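Local coordinates for protein catechol O-methyltransferase (Niastella koreensis, PDB 7CVW) that transfers a methyl group from S-adenosyl-L-methionine to either hydroxyl of catechol-like compounds such as protocatechuic acid, working best with magnesium, at residues 141-153 against 185-199. Sequence-based numbering, arbitrary orientation.
Sequences DKPPYTEYFQWAL and GARRFNAMLGANTAV. With SAH (S-adenosyl-L-homocysteine), chain E.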
loop_
_atom_site.group_PDB
_atom_site.type_symbol
_atom_site.label_atom_id
_atom_site.label_comp_id
_atom_site.label_asym_id
_atom_site.label_seq_id
_atom_site.Cartn_x
_atom_site.Cartn_y
_atom_site.Cartn_z
ATOM N N ASP A 141 -20.189 -0.160 8.868
ATOM C CA ASP A 141 -21.262 0.053 7.873
ATOM C C ASP A 141 -20.782 1.079 6.848
ATOM O O ASP A 141 -19.907 1.906 7.181
ATOM C CB ASP A 141 -22.574 0.420 8.562
ATOM C CG ASP A 141 -22.484 1.548 9.581
ATOM O OD1 ASP A 141 -21.389 1.796 10.112
ATOM O OD2 ASP A 141 -23.525 2.186 9.836
ATOM N N LYS A 142 -21.324 0.993 5.637
ATOM C CA LYS A 142 -20.741 1.712 4.480
ATOM C C LYS A 142 -21.366 3.086 4.258
ATOM O O LYS A 142 -20.656 4.038 3.947
ATOM C CB LYS A 142 -20.775 0.792 3.258
ATOM C CG LYS A 142 -20.236 -0.610 3.520
ATOM C CD LYS A 142 -18.813 -0.614 4.110
ATOM C CE LYS A 142 -18.263 -2.011 4.340
ATOM N NZ LYS A 142 -17.169 -2.046 5.346
ATOM N N PRO A 143 -22.700 3.273 4.356
ATOM C CA PRO A 143 -23.278 4.593 4.108
ATOM C C PRO A 143 -22.627 5.759 4.838
ATOM O O PRO A 143 -22.476 6.828 4.228
ATOM C CB PRO A 143 -24.753 4.388 4.477
ATOM C CG PRO A 143 -24.971 2.967 4.113
ATOM C CD PRO A 143 -23.726 2.251 4.606
ATOM N N PRO A 144 -22.274 5.654 6.137
ATOM C CA PRO A 144 -21.683 6.776 6.880
ATOM C C PRO A 144 -20.152 6.907 6.821
ATOM O O PRO A 144 -19.585 7.660 7.592
ATOM C CB PRO A 144 -22.111 6.536 8.329
ATOM C CG PRO A 144 -22.395 5.077 8.433
ATOM C CD PRO A 144 -22.545 4.526 7.033
ATOM N N TYR A 145 -19.495 6.203 5.919
ATOM C CA TYR A 145 -18.016 6.319 5.798
ATOM C C TYR A 145 -17.618 7.793 5.746
ATOM O O TYR A 145 -16.645 8.189 6.372
ATOM C CB TYR A 145 -17.500 5.659 4.530
ATOM C CG TYR A 145 -16.962 4.266 4.672
ATOM C CD1 TYR A 145 -17.513 3.357 5.559
ATOM C CD2 TYR A 145 -15.971 3.821 3.808
ATOM C CE1 TYR A 145 -17.021 2.066 5.661
ATOM C CE2 TYR A 145 -15.487 2.531 3.880
ATOM C CZ TYR A 145 -16.026 1.639 4.796
ATOM O OH TYR A 145 -15.579 0.350 4.868
ATOM N N THR A 146 -18.353 8.614 4.999
ATOM C CA THR A 146 -18.038 10.063 4.864
ATOM C C THR A 146 -17.946 10.704 6.248
ATOM O O THR A 146 -16.986 11.408 6.498
ATOM C CB THR A 146 -19.063 10.742 3.947
ATOM O OG1 THR A 146 -18.986 10.155 2.644
ATOM C CG2 THR A 146 -18.826 12.227 3.844
ATOM N N GLU A 147 -18.925 10.450 7.114
ATOM C CA GLU A 147 -18.943 11.061 8.460
ATOM C C GLU A 147 -17.891 10.412 9.361
ATOM O O GLU A 147 -17.280 11.100 10.160
ATOM C CB GLU A 147 -20.338 10.943 9.048
ATOM C CG GLU A 147 -21.308 11.874 8.346
ATOM C CD GLU A 147 -21.584 11.555 6.890
ATOM O OE1 GLU A 147 -21.991 10.401 6.600
ATOM O OE2 GLU A 147 -21.384 12.480 6.034
ATOM N N TYR A 148 -17.665 9.114 9.228
ATOM C CA TYR A 148 -16.607 8.430 10.003
ATOM C C TYR A 148 -15.250 9.101 9.722
ATOM O O TYR A 148 -14.424 9.274 10.648
ATOM C CB TYR A 148 -16.595 6.937 9.681
ATOM C CG TYR A 148 -17.787 6.146 10.124
ATOM C CD1 TYR A 148 -18.592 6.577 11.166
ATOM C CD2 TYR A 148 -18.065 4.918 9.533
ATOM C CE1 TYR A 148 -19.651 5.805 11.611
ATOM C CE2 TYR A 148 -19.125 4.140 9.963
ATOM C CZ TYR A 148 -19.911 4.593 11.007
ATOM O OH TYR A 148 -20.962 3.861 11.449
ATOM N N PHE A 149 -15.004 9.467 8.470
ATOM C CA PHE A 149 -13.729 10.095 8.082
ATOM C C PHE A 149 -13.593 11.458 8.781
ATOM O O PHE A 149 -12.491 11.794 9.236
ATOM C CB PHE A 149 -13.618 10.234 6.573
ATOM C CG PHE A 149 -12.229 10.535 6.080
ATOM C CD1 PHE A 149 -11.327 9.509 5.855
ATOM C CD2 PHE A 149 -11.814 11.841 5.871
ATOM C CE1 PHE A 149 -10.052 9.756 5.364
ATOM C CE2 PHE A 149 -10.535 12.089 5.387
ATOM C CZ PHE A 149 -9.657 11.055 5.141
ATOM N N GLN A 150 -14.677 12.226 8.899
ATOM C CA GLN A 150 -14.602 13.539 9.583
ATOM C C GLN A 150 -14.251 13.334 11.053
ATOM O O GLN A 150 -13.434 14.066 11.574
ATOM C CB GLN A 150 -15.909 14.315 9.457
ATOM C CG GLN A 150 -16.385 14.475 8.023
ATOM C CD GLN A 150 -15.339 14.967 7.056
ATOM O OE1 GLN A 150 -14.585 15.896 7.343
ATOM N NE2 GLN A 150 -15.283 14.318 5.899
ATOM N N TRP A 151 -14.843 12.348 11.715
ATOM C CA TRP A 151 -14.501 12.010 13.114
ATOM C C TRP A 151 -13.063 11.515 13.198
ATOM O O TRP A 151 -12.336 11.905 14.113
ATOM C CB TRP A 151 -15.492 10.980 13.650
ATOM C CG TRP A 151 -16.822 11.559 14.021
ATOM C CD1 TRP A 151 -18.004 11.377 13.380
ATOM C CD2 TRP A 151 -17.095 12.466 15.106
ATOM N NE1 TRP A 151 -19.000 12.082 14.003
ATOM C CE2 TRP A 151 -18.472 12.760 15.060
ATOM C CE3 TRP A 151 -16.312 13.041 16.113
ATOM C CZ2 TRP A 151 -19.096 13.609 15.972
ATOM C CZ3 TRP A 151 -16.927 13.875 17.023
ATOM C CH2 TRP A 151 -18.293 14.162 16.942
ATOM N N ALA A 152 -12.624 10.706 12.243
ATOM C CA ALA A 152 -11.241 10.191 12.212
ATOM C C ALA A 152 -10.271 11.381 12.199
ATOM O O ALA A 152 -9.270 11.353 12.948
ATOM C CB ALA A 152 -11.049 9.268 11.036
ATOM N N LEU A 153 -10.552 12.431 11.431
ATOM C CA LEU A 153 -9.642 13.611 11.387
ATOM C C LEU A 153 -9.568 14.278 12.764
ATOM O O LEU A 153 -8.479 14.719 13.169
ATOM C CB LEU A 153 -10.146 14.583 10.320
ATOM C CG LEU A 153 -9.969 14.104 8.885
ATOM C CD1 LEU A 153 -10.576 15.118 7.917
ATOM C CD2 LEU A 153 -8.512 13.896 8.556
ATOM N N GLY A 185 -22.607 4.708 -0.525
ATOM C CA GLY A 185 -21.723 5.105 0.583
ATOM C C GLY A 185 -20.299 5.264 0.103
ATOM O O GLY A 185 -19.637 6.243 0.480
ATOM N N ALA A 186 -19.838 4.337 -0.721
ATOM C CA ALA A 186 -18.467 4.381 -1.269
ATOM C C ALA A 186 -18.312 5.598 -2.184
ATOM O O ALA A 186 -17.304 6.269 -2.090
ATOM C CB ALA A 186 -18.178 3.090 -1.993
ATOM N N ARG A 187 -19.265 5.832 -3.092
ATOM C CA ARG A 187 -19.191 6.958 -4.057
ATOM C C ARG A 187 -19.113 8.265 -3.288
ATOM O O ARG A 187 -18.361 9.139 -3.685
ATOM C CB ARG A 187 -20.375 7.010 -5.021
ATOM C CG ARG A 187 -20.313 5.963 -6.126
ATOM C CD ARG A 187 -21.564 5.974 -7.013
ATOM N NE ARG A 187 -21.896 7.336 -7.415
ATOM C CZ ARG A 187 -21.275 8.041 -8.356
ATOM N NH1 ARG A 187 -20.293 7.524 -9.080
ATOM N NH2 ARG A 187 -21.652 9.286 -8.589
ATOM N N ARG A 188 -19.917 8.427 -2.242
ATOM C CA ARG A 188 -19.996 9.705 -1.507
ATOM C C ARG A 188 -18.677 9.914 -0.759
ATOM O O ARG A 188 -18.152 11.024 -0.757
ATOM C CB ARG A 188 -21.212 9.716 -0.580
ATOM C CG ARG A 188 -21.484 11.077 0.028
ATOM C CD ARG A 188 -22.875 11.178 0.616
ATOM N NE ARG A 188 -23.000 10.327 1.783
ATOM C CZ ARG A 188 -22.678 10.693 3.024
ATOM N NH1 ARG A 188 -22.304 11.938 3.302
ATOM N NH2 ARG A 188 -22.783 9.805 4.002
ATOM N N PHE A 189 -18.152 8.857 -0.126
ATOM C CA PHE A 189 -16.853 8.901 0.581
ATOM C C PHE A 189 -15.753 9.278 -0.416
ATOM O O PHE A 189 -14.857 10.041 -0.084
ATOM C CB PHE A 189 -16.592 7.548 1.253
ATOM C CG PHE A 189 -15.195 7.418 1.787
ATOM C CD1 PHE A 189 -14.877 7.925 3.030
ATOM C CD2 PHE A 189 -14.192 6.838 1.013
ATOM C CE1 PHE A 189 -13.584 7.825 3.515
ATOM C CE2 PHE A 189 -12.897 6.761 1.500
ATOM C CZ PHE A 189 -12.605 7.240 2.747
ATOM N N ASN A 190 -15.745 8.658 -1.587
ATOM C CA ASN A 190 -14.666 8.882 -2.594
ATOM C C ASN A 190 -14.727 10.342 -3.058
ATOM O O ASN A 190 -13.662 10.991 -3.233
ATOM C CB ASN A 190 -14.787 7.898 -3.757
ATOM C CG ASN A 190 -14.447 6.471 -3.375
ATOM O OD1 ASN A 190 -13.870 6.230 -2.312
ATOM N ND2 ASN A 190 -14.857 5.533 -4.214
ATOM N N ALA A 191 -15.929 10.857 -3.302
ATOM C CA ALA A 191 -16.112 12.286 -3.677
ATOM C C ALA A 191 -15.566 13.193 -2.573
ATOM O O ALA A 191 -14.898 14.192 -2.877
ATOM C CB ALA A 191 -17.562 12.594 -3.949
ATOM N N MET A 192 -15.892 12.894 -1.319
ATOM C CA MET A 192 -15.397 13.652 -0.151
ATOM C C MET A 192 -13.884 13.604 -0.175
ATOM O O MET A 192 -13.241 14.653 0.010
ATOM C CB MET A 192 -15.951 13.067 1.146
ATOM C CG MET A 192 -15.443 13.764 2.390
ATOM S SD MET A 192 -13.816 13.181 2.924
ATOM C CE MET A 192 -14.066 11.406 3.139
ATOM N N LEU A 193 -13.322 12.432 -0.442
ATOM C CA LEU A 193 -11.866 12.274 -0.350
ATOM C C LEU A 193 -11.201 13.113 -1.450
ATOM O O LEU A 193 -10.202 13.805 -1.138
ATOM C CB LEU A 193 -11.572 10.770 -0.423
ATOM C CG LEU A 193 -10.183 10.359 0.007
ATOM C CD1 LEU A 193 -9.876 10.830 1.421
ATOM C CD2 LEU A 193 -10.050 8.860 -0.146
ATOM N N GLY A 194 -11.767 13.126 -2.660
ATOM C CA GLY A 194 -11.268 13.951 -3.778
ATOM C C GLY A 194 -11.344 15.430 -3.464
ATOM O O GLY A 194 -10.582 16.188 -4.103
ATOM N N ALA A 195 -12.257 15.857 -2.580
ATOM C CA ALA A 195 -12.473 17.288 -2.249
ATOM C C ALA A 195 -11.689 17.678 -0.995
ATOM O O ALA A 195 -11.697 18.845 -0.644
ATOM C CB ALA A 195 -13.954 17.551 -2.061
ATOM N N ASN A 196 -11.073 16.726 -0.293
ATOM C CA ASN A 196 -10.554 16.978 1.067
ATOM C C ASN A 196 -9.149 17.571 0.983
ATOM O O ASN A 196 -8.260 16.898 0.437
ATOM C CB ASN A 196 -10.604 15.692 1.890
ATOM C CG ASN A 196 -10.402 15.960 3.354
ATOM O OD1 ASN A 196 -9.291 16.295 3.765
ATOM N ND2 ASN A 196 -11.431 15.716 4.144
ATOM N N THR A 197 -8.938 18.738 1.593
ATOM C CA THR A 197 -7.643 19.455 1.597
ATOM C C THR A 197 -6.848 19.123 2.861
ATOM O O THR A 197 -5.728 19.637 2.948
ATOM C CB THR A 197 -7.862 20.966 1.493
ATOM O OG1 THR A 197 -8.654 21.338 2.612
ATOM C CG2 THR A 197 -8.578 21.352 0.222
ATOM N N ALA A 198 -7.373 18.316 3.798
ATOM C CA ALA A 198 -6.686 17.997 5.074
ATOM C C ALA A 198 -5.782 16.774 4.891
ATOM O O ALA A 198 -5.048 16.459 5.818
ATOM C CB ALA A 198 -7.697 17.745 6.166
ATOM N N VAL A 199 -5.908 16.043 3.781
ATOM C CA VAL A 199 -5.166 14.765 3.595
ATOM C C VAL A 199 -4.570 14.702 2.188
ATOM O O VAL A 199 -5.088 15.389 1.265
ATOM C CB VAL A 199 -6.043 13.516 3.816
ATOM C CG1 VAL A 199 -6.659 13.481 5.199
ATOM C CG2 VAL A 199 -7.106 13.352 2.734
HETATM N N SAH E . -12.654 -5.314 9.776
HETATM C CA SAH E . -13.266 -6.654 9.862
HETATM C CB SAH E . -14.578 -6.705 9.064
HETATM C CG SAH E . -15.615 -5.732 9.515
HETATM S SD SAH E . -17.183 -6.280 8.726
HETATM C C SAH E . -12.241 -7.642 9.302
HETATM O O SAH E . -12.015 -8.618 9.921
HETATM O OXT SAH E . -11.763 -7.349 8.259
HETATM C "C5'" SAH E . -18.271 -4.894 9.187
HETATM C "C4'" SAH E . -18.566 -4.887 10.661
HETATM O "O4'" SAH E . -19.136 -3.607 10.956
HETATM C "C3'" SAH E . -19.597 -5.923 11.162
HETATM O "O3'" SAH E . -19.115 -6.686 12.252
HETATM C "C2'" SAH E . -20.801 -5.074 11.580
HETATM O "O2'" SAH E . -21.542 -5.617 12.638
HETATM C "C1'" SAH E . -20.100 -3.782 11.952
HETATM N N9 SAH E . -20.953 -2.616 11.989
HETATM C C8 SAH E . -22.092 -2.385 11.275
HETATM N N7 SAH E . -22.655 -1.245 11.566
HETATM C C5 SAH E . -21.842 -0.689 12.532
HETATM C C6 SAH E . -21.891 0.526 13.245
HETATM N N6 SAH E . -22.852 1.415 13.107
HETATM N N1 SAH E . -20.925 0.757 14.137
HETATM C C2 SAH E . -19.963 -0.153 14.283
HETATM N N3 SAH E . -19.826 -1.325 13.688
HETATM C C4 SAH E . -20.786 -1.529 12.795
HETATM O O HOH W 1 -20.238 7.647 2.870
HETATM O O HOH W 2 -24.047 7.620 1.370
#
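Arg-188 and Glu-147 form a two-pronged, end-on salt bridge: NH2 of Arg-188 donates to OE1 of Glu-147 at 2.8 Å and NH1 to OE2 at 2.9 Å. Both oxygens use their syn lone pairs, and the carboxylate and guanidinium planes lie only 3° apart, so the pairing is flat. The bend of Glu-147 at chi2 turns its carboxylate back toward helix 185-195, although its CB points away. NH2 of Arg-188 also reaches Pro-143 O at 3.0 Å on a more bent path, while CB of Thr-146 lies over one face of the guanidinium. Water 1 links the two backbones, donating to Pro-143 O and Gly-185 O and accepting from Thr-146 N. The two backbones run close here, with the CA atoms of Pro-143 and Gly-185 3.9 Å apart.

The two helices, inclined at 40° with axes 8.9 Å apart, pack side by side on the Rossmann-like sheet of a class I methyltransferase; Phe-149 and Phe-189 reach down to strands 160-165 and 213-220. In the loop leading into helix 145-153, Asp-141 borders the adenine amino group of S-adenosyl-L-homocysteine, and Lys-142 NZ bonds to Ala-140 O and to Asn-166, a magnesium ligand.

Tyr-145, Phe-189 and Phe-149 form an aromatic cluster on the side of the helices facing the sheet. Tyr-145 turns its edge to the face of Phe-189 (planes at 83°), and Phe-189 in turn presents its edge, offset, to the face of Phe-149.

Sulfur and aliphatic groups continue the packing along Phe-149. Met-192, bent at chi2 and chi3, packs CE on CD2 of Phe-149 at 3.6 Å, and its SD stands obliquely off the ring in a Met-aromatic contact. At the far end of that ring, CZ of Phe-149 meets CD1 of Leu-193 at 3.7 Å and CG1 of Val-199 at 3.9 Å; the same Val-199 methyl also touches CD2 of Leu-153.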